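Local coordinates for protein peptide chain release factor subunit 1 (Aeropyrum pernix, PDB 3AGK) that probably directs termination of nascent-chain synthesis in response to the stop codons UAA, UAG and UGA, as a class 1 release factor of the eRF1 family, at residues 47-50 and 51-55; 56-59 and 60-63; 66-69 and 70-74. All blocks are in the same frame, centred on the assembly; numbering follows the deposited sequence.

Contact 1 of 3, residues 47-50 and 51-55; sequences DVMT and LLRQE
Leu51 opens a turn of regular alpha-helix by giving its N-H to Asp47 O at 3.0 Å, the first of four consecutive i to i+4 bonds that join 47-50 to 51-55. Helix 45-58, which carries both segments, belongs to the first eRF1 domain and pairs with helix 65-82, which makes this stretch a worked example of how one helix sorts its side chains into a packed face and an open one. Asp47 sends its own carboxylate back to a salt bridge with Arg43. The side chain of Leu51 heads off to Phe120.

Leu52 lies on the buried face. Its N bonds to Val48 O at 2.8 Å, and with CG anti to the carbonyl carbon (chi1 -68°) the isobutyl group runs back past that same oxygen to meet the valine one turn earlier, Val48 CG1 to Leu52 CG being 4.4 Å. Both residues press on Leu82 of the neighbouring helix, and Leu52 also reaches Met79 and Tyr122.

Arg53 follows, its N held by Met49 O at 2.9 Å. The aliphatic part of its extended chain leaves over the methionine carbonyl, with Arg53 CG 3.4 Å from Met49 O, and Met49 CG lies over one face of the guanidinium, a loose contact.

Gln54 closes the turn on the exposed side. Thr50 O receives its N at 2.9 Å, and Gln54 CG lies 3.0 Å from the same Thr50 O, while Thr50 OG1 turns back to Ser46 O. With Thr50 CG2 anti to the backbone N, the methyl passes at a slant to the glutamine chain, CG2 3.8 Å from Gln54 OE1.

Contact 2 of 3, residues 56-59 and 60-63; sequences YSIT and DNIK
Ile58 and Asn61 meet towards the end of helix 45-58, and the bond from Asn61 N to Ile58 O, at 2.8 Å, spans three residues where the alpha-helix spans four. The asparagine side chain folds over the same carbonyl, with Asn61 CB 3.1 Å from Ile58 O, and its amide oxygen comes against the isoleucine branch, Ile58 CG2 to Asn61 OD1 being 3.8 Å. One residue on, Ile62 N reaches Thr59 O at 2.9 Å from well above the carbonyl plane, 58° out of it, a sign of how sharply the chain is turning. Ile62 CB lies 3.3 Å from this same oxygen, and Asp60 N adds a weak bond to Ser57 O.

The chain passes from alpha-helix into a 3-10 turn, followed by an inverse gamma turn centred on Ile62. Asn61, Ile62 and Lys63 match the first three letters of the NIKS motif, which takes part in stop-codon recognition in eukaryotic relatives, so the turn probably presents the corresponding segment here.

Behind the turn stands Thr59. Its OG1 sits between the backbone N and the carbonyl carbon (chi1 66°), the position from which it can donate to Tyr56 O, at 2.7 Å. That oxygen also takes Thr59 N, at 3.2 Å, so two donors of one residue grip it. A valine here would remove the hydroxyl and is likely to leave Tyr56 O with the longer backbone bond in place of this double grip. Farther out, Lys72 of helix 65-82 packs against both Tyr56 and Thr59, while Thr67 of that helix touches Ile62.

Contact 3 of 3, residues 66-69 and 70-74; sequences RTRQ and AVKRA
Ala70, Gln69 and Arg68 bury the most surface in this turn of helix 65-82, and each does so in its own way. Ala70 gives its N to Arg66 O at 3.0 Å and tucks its methyl against the carbonyls of the preceding turn, with Ala70 CB 3.3 Å from Thr67 O. Next to it, Val71 N bonds to Thr67 O, and the valine turns inward onto Thr59, while Thr67 touches Ala31; Val71 and Thr67 mark the face that packs within the first eRF1 domain.

Gln69 contributes chiefly through its backbone. Gln69 O accepts Arg73 N at 2.9 Å with the N-H nearly straight, at 166°. The side chain of Arg73 leads away from 66-69 to a cation-pi contact with Phe106.

Arg68 is the residue with a true side-chain partner. Lys72 N approaches Arg68 O at 3.3 Å, a long bond for a helix, and the two side chains then run side by side in the same direction. Their aliphatic parts touch, Arg68 CG to Lys72 CE being 4.0 Å. The arginine bends at chi3 (68°) while the lysine stays extended, and NZ comes to the edge of the guanidinium, near its plane.

Lys72 NZ is 4.3 Å from Arg68 NE. Two positive groups so close probably repel each other, a cost probably eased in part by a carboxylate and a carbonyl of the preceding loop: Asp60 forms a long, weak ion pair with Lys72, and Ile62 O a weak hydrogen bond with Arg68 NH2.

The three contacts follow one path through a helical hairpin: contact 1 lies in helix 45-58, contact 2 at its end and in the turn beyond, contact 3 in the returning helix 65-82. Contacts 1 and 2 adjoin in sequence, their centres 14 Å apart. Contacts 2 and 3 are the closer pair, with centres 9 Å apart and direct touches, among them Thr59 OG1 to Lys72 CE at 3.0 Å and Thr59 O to Arg68 CG at 3.2 Å. Contact 1 comes no nearer to contact 3 than about 6 Å between nearest atoms. The NIKS-like segment of contact 2, probably concerned with codon reading, therefore has Arg68 and Lys72 of contact 3 beside it.

Contact 1 of 3, residues 47-50 and 51-55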
loop_
_atom_site.group_PDB
_atom_site.type_symbol
_atom_site.label_atom_id
_atom_site.label_comp_id
_atom_site.label_asym_id
_atom_site.label_seq_id
_atom_site.Cartn_x
_atom_site.Cartn_y
_atom_site.Cartn_z
ATOM N N ASP A 47 -10.339 9.314 -31.718
ATOM C CA ASP A 47 -8.907 8.969 -31.686
ATOM C C ASP A 47 -8.697 7.602 -31.040
ATOM O O ASP A 47 -7.974 6.741 -31.567
ATOM C CB ASP A 47 -8.116 10.010 -30.890
ATOM C CG ASP A 47 -7.978 11.336 -31.624
ATOM O OD1 ASP A 47 -8.508 11.460 -32.751
ATOM O OD2 ASP A 47 -7.332 12.252 -31.069
ATOM N N VAL A 48 -9.341 7.409 -29.890
ATOM C CA VAL A 48 -9.250 6.148 -29.169
ATOM C C VAL A 48 -9.825 5.020 -30.021
ATOM O O VAL A 48 -9.254 3.935 -30.106
ATOM C CB VAL A 48 -9.996 6.220 -27.825
ATOM C CG1 VAL A 48 -9.747 4.953 -27.015
ATOM C CG2 VAL A 48 -9.561 7.478 -27.041
ATOM N N MET A 49 -10.957 5.303 -30.657
ATOM C CA MET A 49 -11.648 4.364 -31.530
ATOM C C MET A 49 -10.744 3.854 -32.668
ATOM O O MET A 49 -10.685 2.654 -32.940
ATOM C CB MET A 49 -12.892 5.063 -32.088
ATOM C CG MET A 49 -14.125 4.197 -32.230
ATOM S SD MET A 49 -14.600 3.221 -30.784
ATOM C CE MET A 49 -15.290 1.841 -31.683
ATOM N N THR A 50 -10.045 4.777 -33.329
ATOM C CA THR A 50 -9.048 4.437 -34.346
ATOM C C THR A 50 -7.924 3.567 -33.767
ATOM O O THR A 50 -7.540 2.557 -34.362
ATOM C CB THR A 50 -8.449 5.704 -34.985
ATOM O OG1 THR A 50 -9.474 6.402 -35.691
ATOM C CG2 THR A 50 -7.315 5.345 -35.966
ATOM N N LEU A 51 -7.418 3.943 -32.597
ATOM C CA LEU A 51 -6.387 3.152 -31.928
ATOM C C LEU A 51 -6.859 1.719 -31.601
ATOM O O LEU A 51 -6.156 0.757 -31.863
ATOM C CB LEU A 51 -5.897 3.872 -30.667
ATOM C CG LEU A 51 -4.762 3.191 -29.887
ATOM C CD1 LEU A 51 -3.943 4.209 -29.096
ATOM C CD2 LEU A 51 -5.313 2.111 -28.958
ATOM N N LEU A 52 -8.048 1.573 -31.028
ATOM C CA LEU A 52 -8.573 0.245 -30.735
ATOM C C LEU A 52 -8.774 -0.556 -32.018
ATOM O O LEU A 52 -8.543 -1.762 -32.043
ATOM C CB LEU A 52 -9.903 0.337 -29.972
ATOM C CG LEU A 52 -9.838 0.879 -28.550
ATOM C CD1 LEU A 52 -11.217 0.899 -27.927
ATOM C CD2 LEU A 52 -8.862 0.061 -27.700
ATOM N N ARG A 53 -9.222 0.120 -33.074
ATOM C CA ARG A 53 -9.454 -0.537 -34.357
ATOM C C ARG A 53 -8.133 -1.070 -34.938
ATOM O O ARG A 53 -8.101 -2.153 -35.518
ATOM C CB ARG A 53 -10.130 0.427 -35.339
ATOM C CG ARG A 53 -11.655 0.368 -35.287
ATOM C CD ARG A 53 -12.316 1.485 -36.065
ATOM N NE ARG A 53 -13.761 1.422 -35.861
ATOM C CZ ARG A 53 -14.617 2.373 -36.213
ATOM N NH1 ARG A 53 -14.180 3.481 -36.792
ATOM N NH2 ARG A 53 -15.917 2.212 -35.985
ATOM N N GLN A 54 -7.059 -0.296 -34.772
ATOM C CA GLN A 54 -5.709 -0.719 -35.174
ATOM C C GLN A 54 -5.269 -1.933 -34.374
ATOM O O GLN A 54 -4.828 -2.946 -34.930
ATOM C CB GLN A 54 -4.695 0.386 -34.927
ATOM C CG GLN A 54 -4.954 1.667 -35.677
ATOM C CD GLN A 54 -3.775 2.609 -35.590
ATOM O OE1 GLN A 54 -3.876 3.790 -35.923
ATOM N NE2 GLN A 54 -2.636 2.083 -35.144
ATOM N N GLU A 55 -5.376 -1.810 -33.056
ATOM C CA GLU A 55 -5.073 -2.908 -32.154
ATOM C C GLU A 55 -5.856 -4.156 -32.553
ATOM O O GLU A 55 -5.342 -5.269 -32.465
ATOM C CB GLU A 55 -5.362 -2.515 -30.694
ATOM C CG GLU A 55 -4.273 -1.620 -30.081
ATOM C CD GLU A 55 -2.869 -2.178 -30.348
ATOM O OE1 GLU A 55 -2.627 -3.361 -30.020
ATOM O OE2 GLU A 55 -2.018 -1.443 -30.889
#

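Contact 2 of 3, residues 56-59 and 60-63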
loop_
_atom_site.group_PDB
_atom_site.type_symbol
_atom_site.label_atom_id
_atom_site.label_comp_id
_atom_site.label_asym_id
_atom_site.label_seq_id
_atom_site.Cartn_x
_atom_site.Cartn_y
_atom_site.Cartn_z
ATOM N N TYR A 56 -7.097 -3.965 -32.992
ATOM C CA TYR A 56 -7.919 -5.090 -33.421
ATOM C C TYR A 56 -7.322 -5.807 -34.645
ATOM O O TYR A 56 -7.244 -7.032 -34.679
ATOM C CB TYR A 56 -9.372 -4.653 -33.675
ATOM C CG TYR A 56 -10.313 -5.823 -33.819
ATOM C CD1 TYR A 56 -10.991 -6.335 -32.720
ATOM C CD2 TYR A 56 -10.493 -6.446 -35.050
ATOM C CE1 TYR A 56 -11.837 -7.417 -32.845
ATOM C CE2 TYR A 56 -11.330 -7.527 -35.185
ATOM C CZ TYR A 56 -11.995 -8.011 -34.084
ATOM O OH TYR A 56 -12.836 -9.084 -34.223
ATOM N N SER A 57 -6.889 -5.045 -35.646
ATOM C CA SER A 57 -6.247 -5.638 -36.815
ATOM C C SER A 57 -4.939 -6.345 -36.438
ATOM O O SER A 57 -4.643 -7.436 -36.914
ATOM C CB SER A 57 -5.995 -4.571 -37.880
ATOM O OG SER A 57 -7.208 -4.182 -38.502
ATOM N N ILE A 58 -4.173 -5.723 -35.555
ATOM C CA ILE A 58 -2.915 -6.285 -35.088
ATOM C C ILE A 58 -3.073 -7.673 -34.460
ATOM O O ILE A 58 -2.145 -8.472 -34.500
ATOM C CB ILE A 58 -2.232 -5.326 -34.083
ATOM C CG1 ILE A 58 -1.765 -4.055 -34.796
ATOM C CG2 ILE A 58 -1.067 -5.998 -33.380
ATOM C CD1 ILE A 58 -1.093 -3.050 -33.873
ATOM N N THR A 59 -4.239 -7.972 -33.889
ATOM C CA THR A 59 -4.419 -9.234 -33.159
ATOM C C THR A 59 -4.209 -10.486 -34.002
ATOM O O THR A 59 -4.013 -11.569 -33.455
ATOM C CB THR A 59 -5.810 -9.361 -32.504
ATOM O OG1 THR A 59 -6.816 -9.443 -33.524
ATOM C CG2 THR A 59 -6.091 -8.184 -31.576
ATOM N N ASP A 60 -4.279 -10.352 -35.323
ATOM C CA ASP A 60 -4.006 -11.489 -36.205
ATOM C C ASP A 60 -2.570 -11.971 -36.034
ATOM O O ASP A 60 -2.241 -13.107 -36.354
ATOM C CB ASP A 60 -4.290 -11.136 -37.667
ATOM C CG ASP A 60 -5.773 -11.092 -37.972
ATOM O OD1 ASP A 60 -6.572 -10.991 -37.017
ATOM O OD2 ASP A 60 -6.139 -11.162 -39.164
ATOM N N ASN A 61 -1.727 -11.089 -35.511
ATOM C CA ASN A 61 -0.337 -11.405 -35.220
ATOM C C ASN A 61 -0.206 -12.364 -34.037
ATOM O O ASN A 61 0.886 -12.844 -33.732
ATOM C CB ASN A 61 0.454 -10.119 -34.937
ATOM C CG ASN A 61 0.414 -9.124 -36.099
ATOM O OD1 ASN A 61 0.899 -7.995 -35.983
ATOM N ND2 ASN A 61 -0.161 -9.545 -37.223
ATOM N N ILE A 62 -1.316 -12.637 -33.363
ATOM C CA ILE A 62 -1.290 -13.544 -32.221
ATOM C C ILE A 62 -1.479 -14.985 -32.664
ATOM O O ILE A 62 -2.600 -15.495 -32.719
ATOM C CB ILE A 62 -2.349 -13.188 -31.165
ATOM C CG1 ILE A 62 -2.032 -11.832 -30.536
ATOM C CG2 ILE A 62 -2.405 -14.258 -30.092
ATOM C CD1 ILE A 62 -3.163 -11.258 -29.709
ATOM N N LYS A 63 -0.366 -15.629 -33.000
ATOM C CA LYS A 63 -0.355 -17.062 -33.241
ATOM C C LYS A 63 -0.831 -17.690 -31.941
ATOM O O LYS A 63 -0.166 -17.545 -30.920
ATOM C CB LYS A 63 1.067 -17.515 -33.558
ATOM C CG LYS A 63 1.914 -16.447 -34.261
ATOM C CD LYS A 63 3.373 -16.882 -34.410
ATOM C CE LYS A 63 4.240 -15.770 -34.995
ATOM N NZ LYS A 63 5.671 -16.178 -35.125
#

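Contact 3 of 3, residues 66-69 and 70-74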
loop_
_atom_site.group_PDB
_atom_site.type_symbol
_atom_site.label_atom_id
_atom_site.label_comp_id
_atom_site.label_asym_id
_atom_site.label_seq_id
_atom_site.Cartn_x
_atom_site.Cartn_y
_atom_site.Cartn_z
ATOM N N ARG A 66 -7.031 -19.352 -28.927
ATOM C CA ARG A 66 -7.764 -18.870 -27.760
ATOM C C ARG A 66 -7.357 -17.456 -27.345
ATOM O O ARG A 66 -8.215 -16.630 -27.031
ATOM C CB ARG A 66 -7.642 -19.842 -26.581
ATOM C CG ARG A 66 -8.457 -21.128 -26.751
ATOM C CD ARG A 66 -8.728 -21.830 -25.416
ATOM N NE ARG A 66 -7.661 -22.750 -25.022
ATOM C CZ ARG A 66 -7.720 -23.548 -23.958
ATOM N NH1 ARG A 66 -8.792 -23.540 -23.176
ATOM N NH2 ARG A 66 -6.707 -24.354 -23.672
ATOM N N THR A 67 -6.056 -17.184 -27.353
ATOM C CA THR A 67 -5.549 -15.877 -26.960
ATOM C C THR A 67 -5.973 -14.810 -27.955
ATOM O O THR A 67 -6.492 -13.766 -27.581
ATOM C CB THR A 67 -4.021 -15.882 -26.862
ATOM O OG1 THR A 67 -3.625 -16.569 -25.669
ATOM C CG2 THR A 67 -3.491 -14.460 -26.816
ATOM N N ARG A 68 -5.741 -15.084 -29.231
ATOM C CA ARG A 68 -6.123 -14.165 -30.287
ATOM C C ARG A 68 -7.598 -13.773 -30.146
ATOM O O ARG A 68 -7.936 -12.591 -30.179
ATOM C CB ARG A 68 -5.848 -14.789 -31.655
ATOM C CG ARG A 68 -6.085 -13.862 -32.830
ATOM C CD ARG A 68 -5.742 -14.533 -34.164
ATOM N NE ARG A 68 -6.652 -15.628 -34.500
ATOM C CZ ARG A 68 -6.349 -16.920 -34.386
ATOM N NH1 ARG A 68 -7.247 -17.840 -34.716
ATOM N NH2 ARG A 68 -5.153 -17.295 -33.942
ATOM N N GLN A 69 -8.465 -14.769 -29.973
ATOM C CA GLN A 69 -9.899 -14.541 -29.808
ATOM C C GLN A 69 -10.185 -13.674 -28.592
ATOM O O GLN A 69 -11.005 -12.753 -28.640
ATOM C CB GLN A 69 -10.643 -15.872 -29.634
ATOM C CG GLN A 69 -11.009 -16.593 -30.922
ATOM C CD GLN A 69 -11.942 -17.778 -30.682
ATOM O OE1 GLN A 69 -13.066 -17.814 -31.191
ATOM N NE2 GLN A 69 -11.478 -18.750 -29.901
ATOM N N ALA A 70 -9.510 -13.999 -27.495
ATOM C CA ALA A 70 -9.743 -13.358 -26.211
ATOM C C ALA A 70 -9.599 -11.847 -26.326
ATOM O O ALA A 70 -10.425 -11.079 -25.823
ATOM C CB ALA A 70 -8.765 -13.895 -25.196
ATOM N N VAL A 71 -8.529 -11.430 -26.988
ATOM C CA VAL A 71 -8.226 -10.022 -27.113
ATOM C C VAL A 71 -9.253 -9.340 -28.012
ATOM O O VAL A 71 -9.751 -8.268 -27.686
ATOM C CB VAL A 71 -6.778 -9.813 -27.625
ATOM C CG1 VAL A 71 -6.498 -8.343 -27.914
ATOM C CG2 VAL A 71 -5.784 -10.356 -26.602
ATOM N N LYS A 72 -9.582 -9.970 -29.132
ATOM C CA LYS A 72 -10.586 -9.415 -30.030
ATOM C C LYS A 72 -11.886 -9.154 -29.279
ATOM O O LYS A 72 -12.479 -8.084 -29.401
ATOM C CB LYS A 72 -10.841 -10.347 -31.216
ATOM C CG LYS A 72 -9.717 -10.397 -32.232
ATOM C CD LYS A 72 -10.029 -11.372 -33.367
ATOM C CE LYS A 72 -8.902 -11.412 -34.390
ATOM N NZ LYS A 72 -9.174 -12.355 -35.508
ATOM N N ARG A 73 -12.316 -10.133 -28.491
ATOM C CA ARG A 73 -13.553 -10.006 -27.740
ATOM C C ARG A 73 -13.548 -8.821 -26.768
ATOM O O ARG A 73 -14.533 -8.086 -26.669
ATOM C CB ARG A 73 -13.849 -11.283 -26.968
ATOM C CG ARG A 73 -15.150 -11.203 -26.193
ATOM C CD ARG A 73 -15.167 -12.217 -25.080
ATOM N NE ARG A 73 -16.519 -12.535 -24.639
ATOM C CZ ARG A 73 -16.790 -13.414 -23.680
ATOM N NH1 ARG A 73 -15.793 -14.043 -23.056
ATOM N NH2 ARG A 73 -18.052 -13.656 -23.337
ATOM N N ALA A 74 -12.449 -8.653 -26.039
ATOM C CA ALA A 74 -12.321 -7.549 -25.089
ATOM C C ALA A 74 -12.258 -6.208 -25.817
ATOM O O ALA A 74 -12.888 -5.244 -25.400
ATOM C CB ALA A 74 -11.091 -7.733 -24.224
#